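Local coordinates for hypothetical protein TTHA1785 (Thermus thermophilus, PDB 2EPG) that probably joins broken RNA ends as a GTP- and manganese-dependent RNA ligase of the RtcB family, acting in RNA repair, at residues M12-E15 against T21-I24. Residues are numbered along the deposited sequence; the frame is centred on the assembly and turned at random.
Sequences MFFE and TYRI
E15 and R23 form an antiparallel hydrogen-bonded pair where strands 15-18 and 21-24 meet in a beta hairpin. R23 N gives a nearly straight bond of 2.8 Å to E15 O. The return bond, E15 N to R23 O, is 2.9 Å and more bent, at 132°. Both side chains leave the same face of the hairpin and run side by side. The R23 chain bends at chi2, and its end runs beside the E15 side chain, which brings NH2 to OE2. E15 OE2 meets R23 NH2 at 3.5 Å in a long salt bridge, with the carboxylate and guanidinium planes 65° apart. The stronger partner of R23 is D33, which pairs with NH1.

The other side is mostly apolar, though Y22 OH bonds to K40. F14 has chi1 64°, which sets CG between the backbone N and the carbonyl carbon. The edge of F14 points toward the face of the Y22 ring in an offset edge-to-face pair, centroids 6.0 Å apart. F14 CB packs on I24 CG1 at 3.8 Å, and F13 CD1 lies near I24 CG2. F36 of strand 34-37 and L43 of helix 40-48 extend this cluster. The chemistry is therefore two-sided: aromatic and aliphatic packing faces the fold, and a long, probably modest ion pair lies on the side of E15 and R23.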
loop_
_atom_site.group_PDB
_atom_site.type_symbol
_atom_site.label_atom_id
_atom_site.label_comp_id
_atom_site.label_asym_id
_atom_site.label_seq_id
_atom_site.Cartn_x
_atom_site.Cartn_y
_atom_site.Cartn_z
HETATM N N MSE A 12 21.945 -10.966 21.320
HETATM C CA MSE A 12 20.991 -11.590 22.287
HETATM C C MSE A 12 20.038 -10.536 22.857
HETATM O O MSE A 12 20.101 -10.206 24.044
HETATM C CB MSE A 12 21.766 -12.248 23.434
HETATM C CG MSE A 12 20.911 -13.086 24.385
HETATM SE SE MSE A 12 20.637 -14.948 23.827
HETATM C CE MSE A 12 21.702 -15.827 25.195
ATOM N N PHE A 13 19.158 -10.005 22.013
ATOM C CA PHE A 13 18.211 -8.995 22.459
ATOM C C PHE A 13 16.782 -9.246 21.978
ATOM O O PHE A 13 15.947 -8.339 21.993
ATOM C CB PHE A 13 18.687 -7.603 22.027
ATOM C CG PHE A 13 18.786 -7.425 20.541
ATOM C CD1 PHE A 13 17.765 -6.792 19.835
ATOM C CD2 PHE A 13 19.901 -7.889 19.845
ATOM C CE1 PHE A 13 17.854 -6.621 18.458
ATOM C CE2 PHE A 13 20.004 -7.725 18.467
ATOM C CZ PHE A 13 18.977 -7.088 17.770
ATOM N N PHE A 14 16.508 -10.480 21.553
ATOM C CA PHE A 14 15.173 -10.864 21.105
ATOM C C PHE A 14 14.941 -12.370 21.182
ATOM O O PHE A 14 15.794 -13.152 20.770
ATOM C CB PHE A 14 14.902 -10.347 19.679
ATOM C CG PHE A 14 15.787 -10.940 18.611
ATOM C CD1 PHE A 14 15.581 -12.234 18.149
ATOM C CD2 PHE A 14 16.791 -10.178 18.027
ATOM C CE1 PHE A 14 16.362 -12.760 17.115
ATOM C CE2 PHE A 14 17.579 -10.689 16.995
ATOM C CZ PHE A 14 17.363 -11.983 16.536
ATOM N N GLU A 15 13.795 -12.768 21.734
ATOM C CA GLU A 15 13.442 -14.181 21.860
ATOM C C GLU A 15 12.327 -14.561 20.878
ATOM O O GLU A 15 11.605 -13.698 20.378
ATOM C CB GLU A 15 13.007 -14.517 23.306
ATOM C CG GLU A 15 11.758 -13.785 23.859
ATOM C CD GLU A 15 11.004 -14.611 24.937
ATOM O OE1 GLU A 15 11.509 -15.693 25.334
ATOM O OE2 GLU A 15 9.904 -14.186 25.384
ATOM N N THR A 21 7.861 -15.650 14.475
ATOM C CA THR A 21 7.562 -14.474 15.290
ATOM C C THR A 21 8.596 -14.230 16.405
ATOM O O THR A 21 8.815 -15.097 17.269
ATOM C CB THR A 21 6.163 -14.625 15.910
ATOM O OG1 THR A 21 5.225 -14.955 14.872
ATOM C CG2 THR A 21 5.728 -13.343 16.599
ATOM N N TYR A 22 9.214 -13.044 16.393
ATOM C CA TYR A 22 10.232 -12.669 17.385
ATOM C C TYR A 22 9.900 -11.404 18.173
ATOM O O TYR A 22 9.322 -10.448 17.648
ATOM C CB TYR A 22 11.587 -12.492 16.703
ATOM C CG TYR A 22 12.003 -13.723 15.928
ATOM C CD1 TYR A 22 12.467 -14.866 16.587
ATOM C CD2 TYR A 22 11.879 -13.767 14.536
ATOM C CE1 TYR A 22 12.796 -16.028 15.879
ATOM C CE2 TYR A 22 12.201 -14.921 13.812
ATOM C CZ TYR A 22 12.659 -16.047 14.492
ATOM O OH TYR A 22 12.972 -17.183 13.782
ATOM N N ARG A 23 10.300 -11.408 19.437
ATOM C CA ARG A 23 10.038 -10.315 20.342
ATOM C C ARG A 23 11.334 -9.665 20.835
ATOM O O ARG A 23 12.303 -10.354 21.158
ATOM C CB ARG A 23 9.228 -10.864 21.514
ATOM C CG ARG A 23 8.913 -9.907 22.611
ATOM C CD ARG A 23 8.858 -10.674 23.914
ATOM N NE ARG A 23 8.633 -9.756 25.011
ATOM C CZ ARG A 23 9.202 -9.840 26.204
ATOM N NH1 ARG A 23 8.910 -8.927 27.109
ATOM N NH2 ARG A 23 10.050 -10.824 26.491
ATOM N N ILE A 24 11.352 -8.335 20.834
ATOM C CA ILE A 24 12.485 -7.556 21.327
ATOM C C ILE A 24 11.953 -7.003 22.634
ATOM O O ILE A 24 11.190 -6.036 22.647
ATOM C CB ILE A 24 12.829 -6.381 20.392
ATOM C CG1 ILE A 24 13.337 -6.917 19.054
ATOM C CG2 ILE A 24 13.865 -5.470 21.055
ATOM C CD1 ILE A 24 13.383 -5.885 17.952
#